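PDB 6K4X: metallo-beta-lactamase from Serratia marcescens, which hydrolyses the beta-lactam ring of antibiotics at a two-zinc active site, occupied here by the inhibitor 4-amino-2-sulfanylbenzoic acid. Local coordinates for residues I14-T18 with W159-E163; S32-I38 with V135-L140; V99-G105 with F120-V126. All coordinates share one frame; numbering follows the deposited sequence.

Contacts 1 and 2 lie side by side where the two sheets of the metallo-beta-lactamase sandwich meet, their centres 12 Å apart. They touch: Asn-17 ND2 lies 2.9 Å from Ser-32 O of contact 2, a probable hydrogen bond, and 3.4 Å from Leu-140 CD2. Both join the seven-stranded sheet to the five-stranded one, away from the metal site: contact 1 at the turn after outermost strand 12-15, contact 2 at the turn into central strand 37-40. Contact 3 is separate, its centre 29 Å from contact 1's and 24 Å from contact 2's. It is near the active site: the Phe-120 side chain is about 9 Å from a bound zinc ion and about 10 Å from the inhibitor.

Contact 1: residues I14-T18 with W159-E163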
loop_
_atom_site.group_PDB
_atom_site.type_symbol
_atom_site.label_atom_id
_atom_site.label_comp_id
_atom_site.label_asym_id
_atom_site.label_seq_id
_atom_site.Cartn_x
_atom_site.Cartn_y
_atom_site.Cartn_z
ATOM N N ILE A 14 -1.817 -14.817 -4.466
ATOM C CA ILE A 14 -0.676 -14.957 -3.584
ATOM C C ILE A 14 -0.971 -16.009 -2.514
ATOM O O ILE A 14 -0.136 -16.883 -2.232
ATOM C CB ILE A 14 -0.304 -13.590 -2.980
ATOM C CG1 ILE A 14 0.374 -12.758 -4.076
ATOM C CG2 ILE A 14 0.587 -13.722 -1.753
ATOM C CD1 ILE A 14 0.598 -11.307 -3.749
ATOM N N TYR A 15 -2.141 -15.945 -1.870
ATOM C CA TYR A 15 -2.502 -16.938 -0.868
ATOM C C TYR A 15 -4.000 -16.824 -0.618
ATOM O O TYR A 15 -4.503 -15.722 -0.357
ATOM C CB TYR A 15 -1.756 -16.701 0.449
ATOM C CG TYR A 15 -1.857 -17.874 1.391
ATOM C CD1 TYR A 15 -0.981 -18.943 1.262
ATOM C CD2 TYR A 15 -2.827 -17.937 2.376
ATOM C CE1 TYR A 15 -1.078 -20.057 2.079
ATOM C CE2 TYR A 15 -2.935 -19.047 3.201
ATOM C CZ TYR A 15 -2.076 -20.116 3.031
ATOM O OH TYR A 15 -2.156 -21.223 3.837
ATOM N N GLY A 16 -4.728 -17.931 -0.672
ATOM C CA GLY A 16 -6.133 -17.914 -0.350
ATOM C C GLY A 16 -6.874 -16.899 -1.202
ATOM O O GLY A 16 -6.903 -16.995 -2.415
ATOM N N ASN A 17 -7.548 -15.954 -0.551
ATOM C CA ASN A 17 -8.335 -14.920 -1.214
ATOM C C ASN A 17 -7.566 -13.601 -1.402
ATOM O O ASN A 17 -8.218 -12.569 -1.631
ATOM C CB ASN A 17 -9.639 -14.669 -0.457
ATOM C CG ASN A 17 -9.423 -14.188 0.965
ATOM O OD1 ASN A 17 -8.433 -14.534 1.623
ATOM N ND2 ASN A 17 -10.361 -13.421 1.487
ATOM N N THR A 18 -6.232 -13.634 -1.297
ATOM C CA THR A 18 -5.400 -12.476 -1.564
ATOM C C THR A 18 -4.821 -12.584 -2.970
ATOM O O THR A 18 -4.051 -13.512 -3.238
ATOM C CB THR A 18 -4.237 -12.388 -0.569
ATOM O OG1 THR A 18 -4.751 -12.146 0.748
ATOM C CG2 THR A 18 -3.261 -11.293 -0.909
ATOM N N TRP A 159 -4.379 -8.390 7.330
ATOM C CA TRP A 159 -5.492 -9.302 7.365
ATOM C C TRP A 159 -4.976 -10.731 7.409
ATOM O O TRP A 159 -3.769 -10.968 7.388
ATOM C CB TRP A 159 -6.411 -9.077 6.170
ATOM C CG TRP A 159 -5.762 -9.318 4.840
ATOM C CD1 TRP A 159 -5.677 -10.494 4.158
ATOM C CD2 TRP A 159 -5.129 -8.331 4.010
ATOM N NE1 TRP A 159 -5.026 -10.309 2.968
ATOM C CE2 TRP A 159 -4.687 -8.984 2.845
ATOM C CE3 TRP A 159 -4.931 -6.955 4.129
ATOM C CZ2 TRP A 159 -4.043 -8.295 1.824
ATOM C CZ3 TRP A 159 -4.293 -6.272 3.125
ATOM C CH2 TRP A 159 -3.869 -6.938 1.981
ATOM N N GLN A 160 -5.903 -11.682 7.477
ATOM C CA GLN A 160 -5.566 -13.082 7.424
ATOM C C GLN A 160 -6.240 -13.712 6.222
ATOM O O GLN A 160 -7.418 -13.459 5.998
ATOM C CB GLN A 160 -6.015 -13.799 8.691
ATOM C CG GLN A 160 -5.331 -13.245 9.928
ATOM C CD GLN A 160 -5.289 -14.218 11.078
ATOM O OE1 GLN A 160 -5.781 -15.347 10.994
ATOM N NE2 GLN A 160 -4.672 -13.779 12.162
ATOM N N SER A 161 -5.499 -14.534 5.477
ATOM C CA SER A 161 -6.068 -15.320 4.409
ATOM C C SER A 161 -5.778 -16.791 4.676
ATOM O O SER A 161 -4.719 -17.133 5.217
ATOM C CB SER A 161 -5.505 -14.926 3.055
ATOM O OG SER A 161 -6.023 -13.667 2.617
ATOM N N CYS A 162 -6.701 -17.662 4.257
ATOM C CA CYS A 162 -6.631 -19.051 4.628
ATOM C C CYS A 162 -6.918 -19.933 3.414
ATOM O O CYS A 162 -7.671 -19.567 2.520
ATOM C CB CYS A 162 -7.623 -19.376 5.742
ATOM S SG CYS A 162 -7.541 -18.314 7.211
ATOM N N GLU A 163 -6.339 -21.134 3.450
ATOM C CA GLU A 163 -6.587 -22.192 2.463
ATOM C C GLU A 163 -6.918 -23.479 3.225
ATOM O O GLU A 163 -6.030 -24.040 3.874
ATOM C CB GLU A 163 -5.369 -22.422 1.564
ATOM C CG GLU A 163 -5.046 -21.232 0.656
ATOM C CD GLU A 163 -3.843 -21.410 -0.266
ATOM O OE1 GLU A 163 -3.230 -22.503 -0.274
ATOM O OE2 GLU A 163 -3.500 -20.450 -0.997
HETATM O O HOH W 1 -9.774 -12.967 4.331
HETATM O O HOH W 2 -9.305 -16.431 3.738
#
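Gly-16 comes within 5.1 Å of Cys-162, CA to CA, where the type II' turn from Tyr-15 to Thr-18 rests across strand 155-163; at the base of the turn a classic beta bulge sets Ile-14 and Tyr-15 opposite the single residue Thr-18. On one shoulder, Glu-163 OE2 accepts the amide of Gly-16 (N to OE2 2.8 Å) on the anti lone pair and nearly straight, with 166° at the hydrogen. The Glu-163 chain is extended beyond CG, which lays the carboxylate over one face of the Tyr-15 ring, the two planes 6° apart; CG adds a CH-pi contact over the same ring, 4.1 Å from its centroid. At the ring edge Tyr-15 CE2 meets Ser-161 O at 3.3 Å, while the tyrosine hydroxyl bonds to the carbonyl of Lys-166.

On the other shoulder a directed chain of bonds runs from indole to amide. Trp-159 NE1 donates in its ring plane to Thr-18 OG1 (2.9 Å), which donates to Ser-161 OG (2.7 Å), which in turn donates to Asn-17 OD1 (2.7 Å), well off the carbonyl plane. With OG1 beside the backbone N (chi1 -66°), the Thr-18 hydroxyl reaches both the indole N-H and Ser-161 OG. Two waters link the Asn-17 amide to Gln-160 O and to Cys-162 N.

The turn between the first two strands of one sheet is thus tied to the other sheet mainly by polar groups. The hydroxyls of Thr-18 and Ser-161 each give one bond and receive one, and two N-H donors on Glu-163 OE2, from Gly-16 and Asn-233, would favour the ionised carboxylate.

Contact 2: residues S32-I38 with V135-L140; sequences SSPQGHI and VKLGPL
Ile-38 packs against Leu-137 and Leu-140, which lie next to each other on the facing segment, and runs past each in the opposite direction. Leu-137 was modelled in two conformers; in the one described, its CD1 is 3.8 Å from Ile-38 CG1 and 3.3 Å from His-37 O, while CD2 turns to Gln-35 O. The terminal CD1 of Ile-38 reaches 4.1 Å from Leu-140 CB, so the chains overlap along their flanks. Leu-140 has CG beside its backbone N (chi1 -55°), which turns the fork toward the 32-38 loop: CD1 sits 3.7 Å from Gly-36 O, whereas CD2 meets the carbonyl of Ser-32.

Farther along, Pro-139 presents its ring to Ser-33, CG standing 3.8 Å from Ser-33 CB. The extended Gln-35 side chain brings OE1 beside Pro-139 CD and 3.3 Å from Gly-138 CA, in the type II' turn from Leu-137 to Leu-140. The facing loop is a type I turn from Ser-33 to Gly-36, wired internally. Ser-33 OG donates to Gly-36 O (2.7 Å) in the carbonyl plane and on a lone pair, and it accepts the amide of Gln-35 (N to OG 3.0 Å), forming an ST turn. His-37, whose CB points away from 135-140, has its ring edge-to-face with Phe-60 and accepts Ser-33 N on ND1 in the ring plane.

The result is an apolar join between the turn leading into strand 37-40 and the hairpin 134-146, one from each sheet of the sandwich. Because the hydroxyl of Ser-33 is satisfied within its own loop, its CB side can face proline and leucine; the bond accepted by His-37 ND1 suggests that this nitrogen carries no proton.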
loop_
_atom_site.group_PDB
_atom_site.type_symbol
_atom_site.label_atom_id
_atom_site.label_comp_id
_atom_site.label_asym_id
_atom_site.label_seq_id
_atom_site.Cartn_x
_atom_site.Cartn_y
_atom_site.Cartn_z
ATOM N N SER A 32 -10.754 -10.949 -1.736
ATOM C CA SER A 32 -12.047 -11.308 -2.304
ATOM C C SER A 32 -12.919 -12.063 -1.299
ATOM O O SER A 32 -12.431 -12.751 -0.400
ATOM C CB SER A 32 -11.899 -12.109 -3.562
ATOM O OG SER A 32 -11.146 -13.284 -3.322
ATOM N N SER A 33 -14.240 -11.964 -1.502
ATOM C CA SER A 33 -15.155 -12.819 -0.804
ATOM C C SER A 33 -16.422 -12.970 -1.615
ATOM O O SER A 33 -16.746 -12.133 -2.435
ATOM C CB SER A 33 -15.489 -12.306 0.579
ATOM O OG SER A 33 -16.622 -11.431 0.586
ATOM N N PRO A 34 -17.235 -14.007 -1.342
ATOM C CA PRO A 34 -18.538 -14.129 -1.989
ATOM C C PRO A 34 -19.497 -12.973 -1.697
ATOM O O PRO A 34 -20.515 -12.859 -2.394
ATOM C CB PRO A 34 -19.093 -15.464 -1.469
ATOM C CG PRO A 34 -17.862 -16.233 -1.046
ATOM C CD PRO A 34 -16.921 -15.171 -0.499
ATOM N N GLN A 35 -19.220 -12.167 -0.680
ATOM C CA GLN A 35 -20.096 -11.078 -0.285
ATOM C C GLN A 35 -19.562 -9.724 -0.747
ATOM O O GLN A 35 -20.212 -8.711 -0.501
ATOM C CB GLN A 35 -20.331 -11.135 1.221
ATOM C CG GLN A 35 -20.965 -12.466 1.600
ATOM C CD GLN A 35 -21.396 -12.630 3.033
ATOM O OE1 GLN A 35 -21.072 -11.830 3.900
ATOM N NE2 GLN A 35 -22.116 -13.708 3.307
ATOM N N GLY A 36 -18.438 -9.704 -1.453
ATOM C CA GLY A 36 -17.840 -8.475 -1.914
ATOM C C GLY A 36 -16.376 -8.389 -1.530
ATOM O O GLY A 36 -15.866 -9.215 -0.741
ATOM N N HIS A 37 -15.679 -7.420 -2.138
ATOM C CA HIS A 37 -14.235 -7.393 -2.151
ATOM C C HIS A 37 -13.697 -6.062 -1.631
ATOM O O HIS A 37 -14.385 -5.035 -1.664
ATOM C CB HIS A 37 -13.682 -7.613 -3.562
ATOM C CG HIS A 37 -14.437 -8.633 -4.344
ATOM N ND1 HIS A 37 -14.642 -9.922 -3.878
ATOM C CD2 HIS A 37 -15.083 -8.524 -5.520
ATOM C CE1 HIS A 37 -15.369 -10.557 -4.771
ATOM N NE2 HIS A 37 -15.668 -9.728 -5.771
ATOM N N ILE A 38 -12.435 -6.121 -1.187
ATOM C CA ILE A 38 -11.678 -4.944 -0.788
ATOM C C ILE A 38 -10.481 -4.832 -1.724
ATOM O O ILE A 38 -9.761 -5.811 -1.915
ATOM C CB ILE A 38 -11.251 -5.052 0.681
ATOM C CG1 ILE A 38 -12.489 -5.096 1.583
ATOM C CG2 ILE A 38 -10.303 -3.920 1.055
ATOM C CD1 ILE A 38 -12.195 -5.340 3.046
ATOM N N VAL A 135 -11.688 -2.687 9.371
ATOM C CA VAL A 135 -12.568 -2.532 8.229
ATOM C C VAL A 135 -13.170 -3.904 7.951
ATOM O O VAL A 135 -12.430 -4.860 7.715
ATOM C CB VAL A 135 -11.815 -2.000 7.001
ATOM C CG1 VAL A 135 -12.725 -1.890 5.784
ATOM C CG2 VAL A 135 -11.152 -0.674 7.312
ATOM N N LYS A 136 -14.497 -4.017 8.025
ATOM C CA LYS A 136 -15.129 -5.308 7.845
ATOM C C LYS A 136 -16.054 -5.271 6.633
ATOM O O LYS A 136 -16.729 -4.275 6.337
ATOM C CB LYS A 136 -15.876 -5.771 9.092
ATOM C CG LYS A 136 -16.890 -4.791 9.648
ATOM C CD LYS A 136 -17.500 -5.321 10.925
ATOM C CE LYS A 136 -18.426 -4.328 11.588
ATOM N NZ LYS A 136 -19.486 -3.871 10.664
ATOM N N LEU A 137 -16.058 -6.381 5.908
ATOM C CA LEU A 137 -16.942 -6.579 4.770
ATOM C C LEU A 137 -17.277 -8.063 4.732
ATOM O O LEU A 137 -16.422 -8.861 4.416
ATOM C CB LEU A 137 -16.214 -6.162 3.489
ATOM C CG LEU A 137 -17.034 -6.169 2.201
ATOM C CD1 LEU A 137 -16.117 -5.985 1.002
ATOM C CD2 LEU A 137 -17.862 -7.437 2.030
ATOM N N GLY A 138 -18.505 -8.429 5.088
ATOM C CA GLY A 138 -18.831 -9.837 5.171
ATOM C C GLY A 138 -17.815 -10.547 6.056
ATOM O O GLY A 138 -17.585 -10.132 7.193
ATOM N N PRO A 139 -17.148 -11.613 5.567
ATOM C CA PRO A 139 -16.177 -12.321 6.378
ATOM C C PRO A 139 -14.784 -11.677 6.408
ATOM O O PRO A 139 -13.893 -12.166 7.093
ATOM C CB PRO A 139 -16.096 -13.673 5.648
ATOM C CG PRO A 139 -16.271 -13.312 4.200
ATOM C CD PRO A 139 -17.299 -12.199 4.219
ATOM N N LEU A 140 -14.578 -10.596 5.658
ATOM C CA LEU A 140 -13.286 -9.925 5.579
ATOM C C LEU A 140 -13.111 -8.982 6.762
ATOM O O LEU A 140 -14.028 -8.268 7.137
ATOM C CB LEU A 140 -13.186 -9.153 4.269
ATOM C CG LEU A 140 -13.419 -9.964 3.002
ATOM C CD1 LEU A 140 -13.226 -9.074 1.784
ATOM C CD2 LEU A 140 -12.516 -11.186 2.950
#

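Contact 3: residues V99-G105 with F120-V126; sequences VDTLRTG and FPGSAKV. With SO4 (sulfate ion), chain F.
Val-126 spreads its two methyl branches over the flank of helix 99-104. CG1 meets Val-99 CG1 at 3.9 Å and Leu-102 CD1 at 4.1 Å, Val-99 sliding past it in the opposite direction and Leu-102 crossing it at about a right angle. The carbonyl of the same valine takes a bent bond from Arg-103 NH2 (2.9 Å to Val-126 O), the oxygen well off the guanidinium plane; Arg-103 was modelled in two conformers, so this bond describes one of them.

Phe-120 closes the other end. Its CG stands between backbone N and carbonyl carbon (chi1 59°), bringing one face of the ring beneath Gly-105: the glycine CA lies 3.8 Å from the ring centroid and only 8° off the normal, a CH-pi contact. Phe-120 N also bonds Gly-105 O (3.0 Å) in the carbonyl plane, on a lone pair. The ring edge receives Leu-102 CD2.

Leu-102 completes the set with its carbonyl, bound by Ser-123 N (2.8 Å to Leu-102 O). A sulfate, probably left from crystallisation, accepts the amide of Lys-125 and is also held by Arg-127.

The Phe-120 side chain is about 6 Å from that of the zinc ligand His-74, so the contact adjoins the metal site without being part of it. Leu-102 O, in the last helical turn, and Gly-105 O just beyond the helix take backbone N-H donors from the loop leading to strand 126-129, while Gly-105, at positive phi, lets the chain leave the helix against an aromatic face.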
loop_
_atom_site.group_PDB
_atom_site.type_symbol
_atom_site.label_atom_id
_atom_site.label_comp_id
_atom_site.label_asym_id
_atom_site.label_seq_id
_atom_site.Cartn_x
_atom_site.Cartn_y
_atom_site.Cartn_z
ATOM N N VAL A 99 -6.630 12.245 3.923
ATOM C CA VAL A 99 -7.962 12.348 3.315
ATOM C C VAL A 99 -8.027 13.525 2.334
ATOM O O VAL A 99 -8.509 13.376 1.203
ATOM C CB VAL A 99 -9.051 12.421 4.406
ATOM C CG1 VAL A 99 -10.396 12.870 3.836
ATOM C CG2 VAL A 99 -9.195 11.094 5.135
ATOM N N ASP A 100 -7.574 14.704 2.765
ATOM C CA ASP A 100 -7.713 15.868 1.934
ATOM C C ASP A 100 -6.883 15.721 0.646
ATOM O O ASP A 100 -7.300 16.146 -0.425
ATOM C CB ASP A 100 -7.331 17.110 2.729
ATOM C CG ASP A 100 -7.792 18.370 2.043
ATOM O OD1 ASP A 100 -9.003 18.486 1.816
ATOM O OD2 ASP A 100 -6.931 19.192 1.732
ATOM N N THR A 101 -5.715 15.089 0.763
ATOM C CA THR A 101 -4.875 14.878 -0.380
ATOM C C THR A 101 -5.572 13.957 -1.382
ATOM O O THR A 101 -5.541 14.182 -2.599
ATOM C CB THR A 101 -3.534 14.256 -0.011
ATOM O OG1 THR A 101 -2.905 15.074 0.976
ATOM C CG2 THR A 101 -2.649 14.122 -1.225
ATOM N N LEU A 102 -6.211 12.892 -0.898
ATOM C CA LEU A 102 -6.901 11.993 -1.821
ATOM C C LEU A 102 -8.099 12.687 -2.479
ATOM O O LEU A 102 -8.438 12.386 -3.627
ATOM C CB LEU A 102 -7.373 10.736 -1.093
ATOM C CG LEU A 102 -6.256 9.796 -0.634
ATOM C CD1 LEU A 102 -6.834 8.652 0.169
ATOM C CD2 LEU A 102 -5.429 9.262 -1.797
ATOM N N ARG A 103 -8.772 13.578 -1.752
ATOM C CA ARG A 103 -9.917 14.269 -2.313
ATOM C C ARG A 103 -9.491 15.269 -3.370
ATOM O O ARG A 103 -10.219 15.440 -4.351
ATOM C CB ARG A 103 -10.697 15.046 -1.262
ATOM C CG ARG A 103 -11.454 14.129 -0.330
ATOM C CD ARG A 103 -12.100 14.885 0.797
ATOM N NE ARG A 103 -13.014 13.985 1.478
ATOM C CZ ARG A 103 -13.604 14.265 2.633
ATOM N NH1 ARG A 103 -13.314 15.394 3.264
ATOM N NH2 ARG A 103 -14.479 13.415 3.135
ATOM N N THR A 104 -8.355 15.933 -3.195
ATOM C CA THR A 104 -7.959 17.013 -4.113
ATOM C C THR A 104 -6.918 16.551 -5.129
ATOM O O THR A 104 -6.748 17.211 -6.164
ATOM C CB THR A 104 -7.406 18.206 -3.345
ATOM O OG1 THR A 104 -6.209 17.789 -2.699
ATOM C CG2 THR A 104 -8.401 18.780 -2.367
ATOM N N GLY A 105 -6.167 15.510 -4.784
ATOM C CA GLY A 105 -5.040 15.053 -5.573
ATOM C C GLY A 105 -3.814 15.935 -5.482
ATOM O O GLY A 105 -2.939 15.826 -6.323
ATOM N N PHE A 120 -2.575 14.340 -8.899
ATOM C CA PHE A 120 -3.282 13.226 -9.462
ATOM C C PHE A 120 -4.778 13.466 -9.306
ATOM O O PHE A 120 -5.214 14.425 -8.662
ATOM C CB PHE A 120 -2.795 11.923 -8.817
ATOM C CG PHE A 120 -2.975 11.844 -7.319
ATOM C CD1 PHE A 120 -1.981 12.290 -6.462
ATOM C CD2 PHE A 120 -4.134 11.319 -6.776
ATOM C CE1 PHE A 120 -2.146 12.213 -5.089
ATOM C CE2 PHE A 120 -4.308 11.269 -5.404
ATOM C CZ PHE A 120 -3.305 11.695 -4.566
ATOM N N PRO A 121 -5.641 12.639 -9.917
ATOM C CA PRO A 121 -7.067 12.933 -9.873
ATOM C C PRO A 121 -7.652 12.775 -8.463
ATOM O O PRO A 121 -7.444 11.757 -7.798
ATOM C CB PRO A 121 -7.663 11.907 -10.842
ATOM C CG PRO A 121 -6.527 11.582 -11.772
ATOM C CD PRO A 121 -5.314 11.567 -10.878
ATOM N N GLY A 122 -8.427 13.766 -8.028
ATOM C CA GLY A 122 -9.095 13.698 -6.757
ATOM C C GLY A 122 -10.202 12.669 -6.773
ATOM O O GLY A 122 -10.857 12.453 -7.803
ATOM N N SER A 123 -10.420 12.026 -5.631
ATOM C CA SER A 123 -11.423 10.986 -5.506
ATOM C C SER A 123 -12.638 11.484 -4.710
ATOM O O SER A 123 -12.517 12.289 -3.804
ATOM C CB SER A 123 -10.821 9.746 -4.893
ATOM O OG SER A 123 -11.764 8.682 -4.803
ATOM N N ALA A 124 -13.805 10.921 -5.045
ATOM C CA ALA A 124 -15.001 10.991 -4.232
ATOM C C ALA A 124 -14.975 9.943 -3.113
ATOM O O ALA A 124 -14.214 8.973 -3.158
ATOM C CB ALA A 124 -16.223 10.803 -5.103
ATOM N N LYS A 125 -15.832 10.147 -2.106
ATOM C CA LYS A 125 -16.174 9.148 -1.103
ATOM C C LYS A 125 -14.958 8.738 -0.261
ATOM O O LYS A 125 -14.808 7.561 0.118
ATOM C CB LYS A 125 -16.797 7.898 -1.735
ATOM C CG LYS A 125 -18.117 8.108 -2.458
ATOM C CD LYS A 125 -19.051 6.926 -2.278
ATOM C CE LYS A 125 -19.769 7.015 -0.950
ATOM N NZ LYS A 125 -20.802 5.969 -0.810
ATOM N N VAL A 126 -14.136 9.700 0.125
ATOM C CA VAL A 126 -12.989 9.414 0.952
ATOM C C VAL A 126 -13.369 9.613 2.422
ATOM O O VAL A 126 -13.980 10.618 2.800
ATOM C CB VAL A 126 -11.788 10.295 0.588
ATOM C CG1 VAL A 126 -10.562 9.878 1.361
ATOM C CG2 VAL A 126 -11.527 10.265 -0.909
HETATM S S SO4 F . -18.352 12.551 -0.782
HETATM O O1 SO4 F . -17.311 12.753 0.207
HETATM O O2 SO4 F . -19.061 13.876 -0.786
HETATM O O3 SO4 F . -17.907 12.232 -2.174
HETATM O O4 SO4 F . -19.267 11.467 -0.431
HETATM O O HOH W 3 -14.601 12.622 -0.393
HETATM O O HOH W 4 -5.480 17.149 -8.637
#